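PDB 3WNV: glyoxylate reductase, which catalyses the reduction of glyoxylate to glycolate, probably with a nicotinamide cofactor as in related D-2-hydroxyacid dehydrogenases. Local coordinates for residues Phe67-Ile72 / Asp93-Glu99; Val111-Thr115 / Gly164-Glu168; Thr156-Met162 / Met178-Asn184; Ala170-Arg174 / Glu193-Lys197; Gly226-Leu230 / Ala252-Ala256. All coordinates share one frame; numbering follows the deposited sequence.

The five contacts illustrate how a two-domain dehydrogenase is built from repeated strand and helix packing. Contact 1 lies beside the five-stranded parallel sheet and touches none of the others; its centre is about 28 Å from that of contact 2. Contacts 2, 3 and 4 cluster, centres 8 to 14 Å apart, in one beta-alpha-beta unit of the probable cofactor-binding domain. Contact 3 pairs strands 156-160 and 179-183 of the seven-stranded parallel sheet; contacts 2 and 4 use successive parts of the joining helix 164-175. Contact 2 closes before contact 4 opens, and contact 3 interleaves with both. Contact 5, last in the chain, packs against strand 237-241 of that sheet, its centre about 19 Å from that of contact 3.

Contact 1 (Phe67-Ile72 / Asp93-Glu99)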
# COMPACT_ATOMS: atom_id res chain seq x y z
N PHE A 67 -9.58 3.30 -12.22
CA PHE A 67 -10.99 3.04 -12.29
C PHE A 67 -11.68 4.17 -11.53
O PHE A 67 -12.38 3.98 -10.51
CB PHE A 67 -11.30 1.66 -11.70
CG PHE A 67 -11.24 0.55 -12.72
CD1 PHE A 67 -10.15 0.43 -13.59
CD2 PHE A 67 -12.25 -0.38 -12.80
CE1 PHE A 67 -10.10 -0.58 -14.54
CE2 PHE A 67 -12.21 -1.42 -13.75
CZ PHE A 67 -11.12 -1.50 -14.62
N ASP A 68 -11.50 5.37 -12.08
CA ASP A 68 -12.17 6.58 -11.56
C ASP A 68 -13.61 6.73 -12.05
O ASP A 68 -14.14 5.85 -12.74
CB ASP A 68 -11.36 7.83 -11.89
CG ASP A 68 -11.06 7.96 -13.38
OD1 ASP A 68 -11.71 7.31 -14.23
OD2 ASP A 68 -10.14 8.74 -13.71
N ARG A 69 -14.25 7.83 -11.69
CA ARG A 69 -15.65 8.01 -12.06
C ARG A 69 -15.86 7.89 -13.57
O ARG A 69 -16.82 7.27 -14.01
CB ARG A 69 -16.18 9.33 -11.48
CG ARG A 69 -17.58 9.73 -11.93
CD ARG A 69 -18.11 10.91 -11.05
NE ARG A 69 -18.34 10.44 -9.69
CZ ARG A 69 -19.49 9.90 -9.29
NH1 ARG A 69 -20.48 9.75 -10.15
NH2 ARG A 69 -19.64 9.47 -8.03
N GLU A 70 -14.95 8.44 -14.36
CA GLU A 70 -15.10 8.41 -15.81
C GLU A 70 -15.07 7.00 -16.39
O GLU A 70 -15.85 6.67 -17.29
CB GLU A 70 -13.95 9.18 -16.46
CG GLU A 70 -13.85 9.00 -17.97
CD GLU A 70 -12.53 9.53 -18.54
OE1 GLU A 70 -11.72 10.07 -17.77
OE2 GLU A 70 -12.30 9.39 -19.76
N LEU A 71 -14.13 6.20 -15.91
CA LEU A 71 -14.01 4.84 -16.43
C LEU A 71 -15.20 4.02 -15.94
O LEU A 71 -15.81 3.29 -16.73
CB LEU A 71 -12.67 4.22 -16.04
CG LEU A 71 -12.46 2.81 -16.63
CD1 LEU A 71 -10.98 2.59 -16.96
CD2 LEU A 71 -12.93 1.74 -15.62
N ILE A 72 -15.56 4.16 -14.66
CA ILE A 72 -16.72 3.42 -14.14
C ILE A 72 -17.97 3.73 -14.95
O ILE A 72 -18.77 2.82 -15.23
CB ILE A 72 -16.89 3.61 -12.59
CG1 ILE A 72 -15.76 2.87 -11.88
CG2 ILE A 72 -18.26 3.11 -12.05
CD1 ILE A 72 -15.59 3.25 -10.44
N ASP A 93 -12.61 4.56 -7.73
CA ASP A 93 -13.56 5.47 -7.12
C ASP A 93 -14.70 4.64 -6.56
O ASP A 93 -15.68 4.34 -7.26
CB ASP A 93 -14.07 6.43 -8.17
CG ASP A 93 -14.97 7.52 -7.59
OD1 ASP A 93 -15.67 7.28 -6.56
OD2 ASP A 93 -14.97 8.61 -8.19
N VAL A 94 -14.58 4.26 -5.30
CA VAL A 94 -15.57 3.41 -4.67
C VAL A 94 -17.02 3.94 -4.69
O VAL A 94 -17.95 3.21 -4.98
CB VAL A 94 -15.13 3.00 -3.25
CG1 VAL A 94 -16.22 2.17 -2.58
CG2 VAL A 94 -13.77 2.25 -3.30
N ASP A 95 -17.24 5.22 -4.37
CA ASP A 95 -18.58 5.75 -4.47
C ASP A 95 -19.16 5.71 -5.89
O ASP A 95 -20.36 5.41 -6.07
CB ASP A 95 -18.64 7.19 -3.93
CG ASP A 95 -18.42 7.25 -2.42
OD1 ASP A 95 -18.44 6.19 -1.77
OD2 ASP A 95 -18.23 8.36 -1.87
N ALA A 96 -18.34 6.01 -6.90
CA ALA A 96 -18.87 5.87 -8.29
C ALA A 96 -19.31 4.42 -8.57
O ALA A 96 -20.39 4.18 -9.18
CB ALA A 96 -17.82 6.34 -9.34
N ALA A 97 -18.52 3.46 -8.08
CA ALA A 97 -18.90 2.06 -8.23
C ALA A 97 -20.22 1.72 -7.54
O ALA A 97 -21.07 1.04 -8.12
CB ALA A 97 -17.78 1.15 -7.72
N THR A 98 -20.38 2.19 -6.31
CA THR A 98 -21.62 1.95 -5.56
C THR A 98 -22.81 2.47 -6.36
O THR A 98 -23.83 1.78 -6.53
CB THR A 98 -21.54 2.64 -4.18
OG1 THR A 98 -20.46 2.03 -3.43
CG2 THR A 98 -22.87 2.49 -3.41
N GLU A 99 -22.66 3.68 -6.91
CA GLU A 99 -23.73 4.29 -7.70
C GLU A 99 -24.09 3.48 -8.96
O GLU A 99 -25.25 3.47 -9.40
CB GLU A 99 -23.34 5.70 -8.10
CG GLU A 99 -23.25 6.65 -6.94
CD GLU A 99 -22.70 7.99 -7.38
OE1 GLU A 99 -22.70 8.24 -8.61
OE2 GLU A 99 -22.26 8.78 -6.51
O HOH W 1 -13.18 9.42 -9.70
O HOH W 2 -16.06 11.06 -7.89
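Ile72 makes the close-packed side of this contact, its CD1 pressed onto the first turn of helix 94-99 at 3.4 Å from Asp93 O and 4.1 Å from Ala97 CB. With CG1 beside the backbone N (chi1 -71°), the CG2 branch is turned to the carbonyl of Ala96. Next to this apolar patch the backbones are tied directly, Asp93 N donating to Phe67 O at 2.8 Å. Both helices start on an aspartate N-cap: Asp68 OD1 accepts from Leu71 N, and also meets Arg36, while Asp93 OD1 takes Ala96 N from above its carboxylate plane. The two helices flank strand 81-85 in the chain, as successive connections of the five-stranded parallel alpha/beta sheet. Toward solvent the character changes. Two waters carry the other oxygen, Asp93 OD2, to Arg69, one to its backbone N and one to NE. Replacing Asp93 by alanine would probably leave Ala96 N uncapped and both waters without the acceptor that links them to this helix. Farther out, Arg69 bends at chi3 and lays one guanidinium face over Ala96 CB, 3.8 Å above the plane, while its end grips Glu99 with NH1 on OE1 and NH2 on OE2, each at 3.1 Å. Guanidinium and carboxylate are turned 45° apart, and OE2 is approached from above its plane.

Contact 2 (Val111-Thr115 / Gly164-Glu168)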
# COMPACT_ATOMS: atom_id res chain seq x y z
N VAL A 111 -1.42 -8.85 2.77
CA VAL A 111 -0.23 -8.00 2.63
C VAL A 111 0.51 -7.78 3.95
O VAL A 111 1.62 -7.25 3.94
CB VAL A 111 -0.59 -6.61 2.05
CG1 VAL A 111 -1.33 -6.72 0.72
CG2 VAL A 111 -1.42 -5.83 3.05
N ASN A 112 -0.08 -8.19 5.08
CA ASN A 112 0.39 -7.69 6.37
C ASN A 112 1.83 -8.11 6.73
O ASN A 112 2.63 -7.27 7.15
CB ASN A 112 -0.53 -8.15 7.52
CG ASN A 112 -1.89 -7.48 7.50
OD1 ASN A 112 -2.17 -6.63 6.65
ND2 ASN A 112 -2.78 -7.88 8.45
N ASN A 113 2.13 -9.39 6.59
CA ASN A 113 3.45 -9.87 7.00
C ASN A 113 4.54 -9.26 6.14
O ASN A 113 5.49 -8.70 6.68
CB ASN A 113 3.55 -11.38 6.94
CG ASN A 113 2.90 -12.05 8.15
OD1 ASN A 113 2.97 -11.53 9.26
ND2 ASN A 113 2.27 -13.20 7.92
N ALA A 114 4.39 -9.36 4.81
CA ALA A 114 5.47 -8.88 3.94
C ALA A 114 5.76 -7.40 4.11
O ALA A 114 6.94 -6.99 4.16
CB ALA A 114 5.13 -9.17 2.48
N THR A 115 4.70 -6.59 4.14
CA THR A 115 4.85 -5.15 4.28
C THR A 115 5.53 -4.81 5.58
O THR A 115 6.42 -3.98 5.60
CB THR A 115 3.52 -4.46 4.28
OG1 THR A 115 2.85 -4.74 3.03
CG2 THR A 115 3.73 -2.94 4.37
N GLY A 164 -4.08 -3.76 10.36
CA GLY A 164 -3.49 -5.06 10.24
C GLY A 164 -1.99 -4.96 10.04
O GLY A 164 -1.21 -5.70 10.68
N ILE A 165 -1.56 -4.05 9.16
CA ILE A 165 -0.13 -3.89 8.92
C ILE A 165 0.57 -3.33 10.16
O ILE A 165 1.61 -3.84 10.56
CB ILE A 165 0.17 -3.02 7.72
CG1 ILE A 165 -0.27 -3.76 6.43
CG2 ILE A 165 1.69 -2.81 7.60
CD1 ILE A 165 -0.42 -2.85 5.20
N GLY A 166 -0.02 -2.32 10.77
CA GLY A 166 0.58 -1.72 11.96
C GLY A 166 0.75 -2.69 13.11
O GLY A 166 1.72 -2.61 13.86
N ARG A 167 -0.22 -3.59 13.27
CA ARG A 167 -0.13 -4.56 14.35
C ARG A 167 1.04 -5.51 14.13
O ARG A 167 1.70 -5.91 15.10
CB ARG A 167 -1.42 -5.37 14.51
CG ARG A 167 -2.45 -4.74 15.42
CD ARG A 167 -3.62 -5.73 15.65
NE ARG A 167 -4.38 -6.01 14.42
CZ ARG A 167 -5.33 -5.20 13.96
NH1 ARG A 167 -5.63 -4.10 14.63
NH2 ARG A 167 -6.00 -5.46 12.83
N GLU A 168 1.28 -5.90 12.88
CA GLU A 168 2.41 -6.77 12.56
C GLU A 168 3.73 -5.99 12.68
O GLU A 168 4.75 -6.57 13.10
CB GLU A 168 2.27 -7.35 11.15
CG GLU A 168 1.14 -8.32 11.01
CD GLU A 168 1.31 -9.60 11.82
OE1 GLU A 168 2.42 -9.94 12.29
OE2 GLU A 168 0.29 -10.31 11.98
O HOH W 3 -2.02 -10.12 10.17
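Asn112 and Ile165 meet through like first torsions: Asn112 CG and Ile165 CG1 each lie beside the backbone N and opposite the carbonyl carbon (chi1 -70° and -68°), and Ile165 then runs on extended. Its CG1 consequently passes Asn112 OD1 at 3.4 Å, and its CD1 reaches Val111 CG2 at 3.8 Å. The other branch, Ile165 CG2, is crossed at about a right angle by Thr115 CG2, again 3.8 Å away. With Thr115 OG1 donating to Val111 O, CG2 is the branch that meets Ile165.

The contact joins the start of helix 112-127 to helix 164-175. The amide of Asn112 lies close over the first residue of the latter, with ND2 3.4 Å from Gly164 CA. A beta carbon on Gly164 would collide with ND2, so a bare backbone is what lets the helices come so near. One turn on, Glu168 bends at chi2 (-66°), bringing its CG to 3.9 Å from Asn112 CB. Gly166, in the same turn, is the last glycine of a GxGxxG sequence, consistent with the dinucleotide-binding helix of a Rossmann fold; a sulfate bound about 4 Å from Val111 may mark a nearby pocket.

No hydrogen bond joins the two segments directly. A water bridges Asn112 ND2 and Glu168 OE2, 2.9 Å from each. Asn113 OD1 and Glu168 OE1 are both acceptors, 3.5 Å apart; Arg172 binds both and Arg171 also binds Glu168, so their closeness is probably tolerated because of these donors.

Contact 3 (Thr156-Met162 / Met178-Asn184); sequences TLGILGM and MNIIYHN
From Thr156 to Leu160 one strand runs parallel to 179-183, the axes 4.6 Å apart and inclined by 22°, with hydrogen bonds passing from Leu157 N to Asn179 O, Ile181 N to Leu157 O, Ile159 N to Ile181 O, His183 N to Ile159 O and Gly161 N to His183 O. Where the regular ladder ends, an asparagine side chain prolongs it. Asn184 OD1 receives Met162 N at 2.7 Å, in the carbonyl plane and on a lone pair, while Asn184 ND2 returns a bond of 2.9 Å to Met162 O, which lies in the amide plane. Two nearly straight bonds thus hold the amide flat against one residue's backbone.

Met162 also packs on Tyr182, setting its CB 3.4 Å from ring atom CD2 and its CG over one ring face. The phenol end of Tyr182 is held elsewhere, by Glu193 and Leu188. On the same face of the sheet Ile180 CD1 rests 3.9 Å from Leu157 CB, with Met178 CE alongside, and helix 164-175 packs over this group. On the other face Ile181 places CG1 between its backbone N and carbonyl carbon (chi1 60°), directing it to Thr156 CG2 at 3.6 Å. Leu160 CD1 meets the ring edge of His183 there, under helix 201-207.

Gly161, with a positive phi, begins a GxGxxG sequence, consistent with the glycine-rich turn leading into helix 164-175. Strand, glycine turn, helix and parallel strand make up the beta-alpha-beta unit typical of Rossmann dinucleotide-binding domains, a likely seat for the cofactor.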
# COMPACT_ATOMS: atom_id res chain seq x y z
N THR A 156 10.67 4.75 21.27
CA THR A 156 9.24 4.72 20.92
C THR A 156 8.95 4.65 19.41
O THR A 156 9.41 5.52 18.61
CB THR A 156 8.52 5.94 21.56
OG1 THR A 156 8.67 5.84 22.97
CG2 THR A 156 7.03 5.94 21.26
N LEU A 157 8.27 3.57 19.00
CA LEU A 157 7.68 3.48 17.68
C LEU A 157 6.28 4.08 17.70
O LEU A 157 5.40 3.63 18.46
CB LEU A 157 7.61 2.01 17.19
CG LEU A 157 6.89 1.89 15.84
CD1 LEU A 157 7.70 2.65 14.76
CD2 LEU A 157 6.75 0.42 15.40
N GLY A 158 6.07 5.11 16.89
CA GLY A 158 4.74 5.70 16.73
C GLY A 158 4.13 5.28 15.40
O GLY A 158 4.80 5.28 14.35
N ILE A 159 2.88 4.87 15.44
CA ILE A 159 2.19 4.34 14.25
C ILE A 159 0.94 5.20 14.01
O ILE A 159 0.01 5.25 14.82
CB ILE A 159 1.81 2.84 14.42
CG1 ILE A 159 3.05 1.96 14.61
CG2 ILE A 159 0.94 2.32 13.23
CD1 ILE A 159 2.73 0.49 14.92
N LEU A 160 0.93 5.92 12.90
CA LEU A 160 -0.30 6.62 12.50
C LEU A 160 -1.12 5.70 11.59
O LEU A 160 -0.77 5.53 10.45
CB LEU A 160 0.06 7.90 11.76
CG LEU A 160 -1.12 8.74 11.23
CD1 LEU A 160 -1.94 9.24 12.40
CD2 LEU A 160 -0.54 9.88 10.42
N GLY A 161 -2.22 5.14 12.11
CA GLY A 161 -3.03 4.20 11.36
C GLY A 161 -2.61 2.81 11.76
O GLY A 161 -1.86 2.14 11.08
N MET A 162 -3.09 2.41 12.93
CA MET A 162 -2.85 1.10 13.47
C MET A 162 -3.96 0.21 12.93
O MET A 162 -5.15 0.39 13.23
CB MET A 162 -2.88 1.18 15.01
CG MET A 162 -2.97 -0.14 15.72
SD MET A 162 -1.42 -1.02 15.53
CE MET A 162 -0.40 -0.12 16.69
N MET A 178 11.28 -2.03 21.43
CA MET A 178 10.58 -0.73 21.30
C MET A 178 9.27 -0.67 22.10
O MET A 178 8.63 -1.68 22.34
CB MET A 178 10.31 -0.41 19.84
CG MET A 178 11.57 -0.43 19.02
SD MET A 178 11.30 0.18 17.37
CE MET A 178 11.41 1.96 17.60
N ASN A 179 8.91 0.55 22.52
CA ASN A 179 7.61 0.84 23.12
C ASN A 179 6.73 1.34 21.99
O ASN A 179 7.20 2.02 21.06
CB ASN A 179 7.74 1.96 24.15
CG ASN A 179 8.66 1.59 25.26
OD1 ASN A 179 9.56 2.35 25.60
ND2 ASN A 179 8.45 0.42 25.83
N ILE A 180 5.45 1.01 22.04
CA ILE A 180 4.59 1.28 20.87
C ILE A 180 3.50 2.27 21.23
O ILE A 180 2.78 2.08 22.21
CB ILE A 180 3.92 0.01 20.33
CG1 ILE A 180 4.91 -1.15 20.27
CG2 ILE A 180 3.25 0.28 18.96
CD1 ILE A 180 6.09 -0.91 19.27
N ILE A 181 3.39 3.34 20.45
CA ILE A 181 2.24 4.25 20.58
C ILE A 181 1.56 4.40 19.22
O ILE A 181 2.17 4.16 18.17
CB ILE A 181 2.62 5.65 21.12
CG1 ILE A 181 3.64 6.34 20.20
CG2 ILE A 181 3.18 5.52 22.53
CD1 ILE A 181 3.95 7.82 20.65
N TYR A 182 0.30 4.82 19.22
CA TYR A 182 -0.40 4.97 17.96
C TYR A 182 -1.52 5.98 18.03
O TYR A 182 -2.06 6.29 19.10
CB TYR A 182 -0.98 3.63 17.49
CG TYR A 182 -2.32 3.30 18.15
CD1 TYR A 182 -2.38 2.79 19.45
CD2 TYR A 182 -3.52 3.48 17.46
CE1 TYR A 182 -3.62 2.50 20.07
CE2 TYR A 182 -4.75 3.17 18.07
CZ TYR A 182 -4.78 2.67 19.36
OH TYR A 182 -6.02 2.37 19.93
N HIS A 183 -1.90 6.47 16.85
CA HIS A 183 -3.08 7.31 16.74
C HIS A 183 -3.93 6.88 15.55
O HIS A 183 -3.44 6.78 14.41
CB HIS A 183 -2.72 8.79 16.58
CG HIS A 183 -3.92 9.67 16.40
ND1 HIS A 183 -4.79 9.94 17.43
CD2 HIS A 183 -4.46 10.25 15.29
CE1 HIS A 183 -5.78 10.70 16.98
NE2 HIS A 183 -5.61 10.89 15.69
N ASN A 184 -5.19 6.61 15.83
CA ASN A 184 -6.20 6.43 14.80
C ASN A 184 -7.24 7.47 15.15
O ASN A 184 -7.27 7.94 16.28
CB ASN A 184 -6.84 5.05 14.91
CG ASN A 184 -5.95 3.95 14.40
OD1 ASN A 184 -4.71 4.14 14.24
ND2 ASN A 184 -6.56 2.79 14.11
O HOH W 4 10.58 5.00 24.75

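Contact 4 (Ala170-Arg174 / Glu193-Lys197)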
# COMPACT_ATOMS: atom_id res chain seq x y z
N ALA A 170 4.15 -3.57 14.85
CA ALA A 170 4.29 -3.45 16.31
C ALA A 170 4.82 -4.73 16.95
O ALA A 170 5.65 -4.67 17.85
CB ALA A 170 2.96 -3.05 16.95
N ARG A 171 4.31 -5.88 16.49
CA ARG A 171 4.74 -7.17 17.00
C ARG A 171 6.25 -7.34 16.77
O ARG A 171 6.99 -7.75 17.66
CB ARG A 171 3.96 -8.29 16.29
CG ARG A 171 4.29 -9.72 16.79
CD ARG A 171 3.50 -10.80 16.00
NE ARG A 171 2.25 -10.28 15.41
CZ ARG A 171 1.17 -9.88 16.08
NH1 ARG A 171 1.15 -9.90 17.41
NH2 ARG A 171 0.10 -9.42 15.43
N ARG A 172 6.71 -6.99 15.58
CA ARG A 172 8.15 -7.10 15.31
C ARG A 172 8.92 -6.10 16.15
O ARG A 172 9.91 -6.47 16.80
CB ARG A 172 8.41 -6.86 13.83
CG ARG A 172 7.99 -8.03 12.93
CD ARG A 172 7.60 -7.54 11.53
NE ARG A 172 7.23 -8.67 10.66
CZ ARG A 172 6.10 -9.38 10.74
NH1 ARG A 172 5.16 -9.12 11.67
NH2 ARG A 172 5.93 -10.38 9.89
N ALA A 173 8.49 -4.84 16.12
CA ALA A 173 9.21 -3.78 16.82
C ALA A 173 9.33 -4.02 18.32
O ALA A 173 10.33 -3.66 18.92
CB ALA A 173 8.54 -2.44 16.57
N ARG A 174 8.31 -4.61 18.95
CA ARG A 174 8.43 -4.96 20.36
C ARG A 174 9.56 -5.95 20.64
O ARG A 174 10.21 -5.88 21.70
CB ARG A 174 7.10 -5.50 20.92
CG ARG A 174 6.22 -4.40 21.48
CD ARG A 174 4.94 -4.95 22.17
NE ARG A 174 4.10 -5.56 21.17
CZ ARG A 174 3.05 -4.98 20.60
NH1 ARG A 174 2.62 -3.76 20.95
NH2 ARG A 174 2.40 -5.65 19.68
N GLU A 193 -5.69 -3.25 19.62
CA GLU A 193 -4.55 -2.43 20.03
C GLU A 193 -3.38 -3.34 20.24
O GLU A 193 -2.21 -2.96 20.03
CB GLU A 193 -4.83 -1.68 21.33
CG GLU A 193 -5.87 -0.62 21.22
CD GLU A 193 -5.86 0.32 22.42
OE1 GLU A 193 -5.71 -0.18 23.57
OE2 GLU A 193 -5.98 1.54 22.22
N ASP A 194 -3.69 -4.56 20.67
CA ASP A 194 -2.71 -5.63 20.81
C ASP A 194 -1.50 -5.17 21.63
O ASP A 194 -0.37 -5.53 21.33
CB ASP A 194 -2.28 -6.14 19.41
CG ASP A 194 -1.57 -7.49 19.45
OD1 ASP A 194 -0.64 -7.72 18.66
OD2 ASP A 194 -1.96 -8.34 20.28
N GLY A 195 -1.74 -4.35 22.66
CA GLY A 195 -0.64 -3.87 23.50
C GLY A 195 -0.22 -2.41 23.37
O GLY A 195 0.30 -1.82 24.32
N ALA A 196 -0.45 -1.81 22.20
CA ALA A 196 -0.04 -0.42 21.94
C ALA A 196 -0.88 0.61 22.68
O ALA A 196 -2.09 0.41 22.88
CB ALA A 196 -0.07 -0.14 20.45
N LYS A 197 -0.24 1.72 23.06
CA LYS A 197 -0.83 2.84 23.78
C LYS A 197 -1.42 3.95 22.88
O LYS A 197 -0.75 4.52 22.02
CB LYS A 197 0.25 3.45 24.66
CG LYS A 197 -0.18 4.61 25.49
CD LYS A 197 0.80 4.79 26.64
CE LYS A 197 0.27 5.74 27.69
NZ LYS A 197 0.83 7.11 27.50
O HOH W 5 0.66 -5.78 17.68
O HOH W 6 0.26 -3.35 18.86
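The guanidinium of Arg174 lies between two carbonyls, Asp194 O over one face and, from its own helix, Ala170 O over the other, 3.6 Å above the plane; two waters occupy its edge. Neither NH1 nor NH2 points well at Asp194 O, so Asp194 O lies over the guanidinium face without a well-aimed hydrogen bond. Arg171 differs: Asp194 OD1 comes near its edge, tilted 27° from the plane.

The setting is the outer surface of a Rossmann-type domain, where helix 164-175 of the beta-alpha-beta unit meets the type I' turn Glu193-Ala196 that leads into edge strand 197-198. The turn is closed by Ala196 N on Glu193 O at 3.0 Å, and Asp194 is its second residue, with positive phi. Gly195 follows; its backbone angles alone call for glycine, and a beta carbon would stand just 3.2 Å from Arg174 NH1. Arg171 NH1 donates to the syn lone pair of Asp194 OD1 at 3.1 Å, the two side chains crossing at about a right angle. Arg174 NH2 forms a second, long salt bridge of 3.8 Å to that same OD1, its guanidinium 86° from the carboxylate plane. One oxygen is therefore shared by two arginines.

Replacing Asp194 by alanine would probably leave Arg174 without its charged mate across this contact and set the tip of Arg171 freer to turn, although Arg171 NE would keep its salt bridge to Glu168. The bend in Arg174 at chi3 (-66°) also turns NH1 toward the turn backbone, where a water 3.2 Å from Arg174 NH1 also lies 2.8 Å from Glu193 O.

Contact 5 (Gly226-Leu230 / Ala252-Ala256)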
# COMPACT_ATOMS: atom_id res chain seq x y z
N GLY A 226 2.98 17.25 6.60
CA GLY A 226 3.63 18.30 5.85
C GLY A 226 4.53 19.11 6.78
O GLY A 226 4.90 18.62 7.84
N GLU A 227 4.86 20.33 6.38
CA GLU A 227 5.84 21.15 7.12
C GLU A 227 5.49 21.28 8.57
O GLU A 227 6.36 21.16 9.45
CB GLU A 227 5.86 22.56 6.56
CG GLU A 227 6.65 22.76 5.31
CD GLU A 227 7.00 24.23 5.15
OE1 GLU A 227 6.76 24.99 6.11
OE2 GLU A 227 7.51 24.61 4.08
N LYS A 228 4.21 21.58 8.81
CA LYS A 228 3.70 21.82 10.17
C LYS A 228 3.93 20.59 11.05
O LYS A 228 4.38 20.71 12.20
CB LYS A 228 2.19 22.13 10.15
CG LYS A 228 1.78 23.52 10.66
CD LYS A 228 0.37 23.50 11.30
CE LYS A 228 0.41 23.16 12.81
NZ LYS A 228 1.40 24.00 13.61
N GLU A 229 3.62 19.41 10.51
CA GLU A 229 3.75 18.18 11.27
C GLU A 229 5.19 17.77 11.51
O GLU A 229 5.54 17.27 12.58
CB GLU A 229 3.01 17.04 10.55
CG GLU A 229 1.47 17.21 10.57
CD GLU A 229 0.98 18.33 9.68
OE1 GLU A 229 1.65 18.66 8.65
OE2 GLU A 229 -0.08 18.90 10.01
N LEU A 230 6.05 17.98 10.52
CA LEU A 230 7.46 17.67 10.68
C LEU A 230 8.03 18.54 11.79
O LEU A 230 8.90 18.09 12.56
CB LEU A 230 8.21 17.94 9.37
CG LEU A 230 7.81 16.94 8.27
CD1 LEU A 230 8.28 17.42 6.92
CD2 LEU A 230 8.36 15.52 8.56
N ALA A 252 8.63 18.83 1.51
CA ALA A 252 8.83 19.26 2.90
C ALA A 252 9.69 18.29 3.70
O ALA A 252 10.48 18.69 4.57
CB ALA A 252 7.48 19.45 3.59
N LEU A 253 9.54 17.01 3.42
CA LEU A 253 10.35 15.98 4.04
C LEU A 253 11.82 16.21 3.67
O LEU A 253 12.72 16.13 4.54
CB LEU A 253 9.86 14.60 3.58
CG LEU A 253 10.79 13.45 4.01
CD1 LEU A 253 10.68 13.25 5.48
CD2 LEU A 253 10.40 12.17 3.24
N VAL A 254 12.08 16.52 2.40
CA VAL A 254 13.46 16.80 1.97
C VAL A 254 14.05 18.00 2.73
O VAL A 254 15.18 17.95 3.25
CB VAL A 254 13.56 17.00 0.44
CG1 VAL A 254 14.95 17.62 0.07
CG2 VAL A 254 13.37 15.64 -0.28
N ARG A 255 13.29 19.10 2.83
CA ARG A 255 13.79 20.24 3.60
C ARG A 255 14.08 19.90 5.07
O ARG A 255 14.99 20.46 5.68
CB ARG A 255 12.81 21.42 3.52
CG ARG A 255 12.53 21.87 2.09
CD ARG A 255 11.81 23.21 2.06
NE ARG A 255 10.43 23.13 2.55
CZ ARG A 255 9.37 22.81 1.80
NH1 ARG A 255 9.50 22.52 0.51
NH2 ARG A 255 8.15 22.78 2.34
N ALA A 256 13.28 19.01 5.65
CA ALA A 256 13.43 18.61 7.03
C ALA A 256 14.63 17.69 7.25
O ALA A 256 15.28 17.70 8.30
CB ALA A 256 12.10 17.97 7.55
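Leu230 settles on helix 250-259 by its CD1 branch, which sits 3.5 Å from Ala252 O and 3.9 Å from Ala256 CB. Helices 227-232 and 250-259 precede and follow strand 237-241 in the chain, so the contact joins two successive connections of the Rossmann-type parallel sheet; Leu230 and Leu253 both reach down to Ile239 on that strand.

The leucine holds CG opposite its carbonyl carbon and then extends CD1 (chi2 166°), which lays this methyl across the turn between the two alanines. CD2 takes the other direction, toward Leu253 CD1 at 4.5 Å. Ala252 CB fills the narrow place where the helices come nearest, and its small size lets Glu227 CG pass at 3.8 Å.

Outside this apolar strip a charged pair spans the surface. Arg255 leaves its helix with CG beside the backbone N, then folds at chi3 (-69°), so that the guanidinium doubles back over Ala252 CA, 3.6 Å below one face. Glu227 stays extended beyond CG and brings OE2 to Arg255 NH2 at 2.6 Å. The salt bridge is close but its hydrogen bond is weak, being bent to 128°, and the two charged planes are steeply inclined to each other. The contact thus passes from buried methyl groups to an exposed pair of opposite charges.

At the start of helix 227-232 the N-cap residue has no side chain to offer, but the side chain of Glu229 turns back to accept from Gly226 N, its OE1 2.8 Å away and met on the anti side.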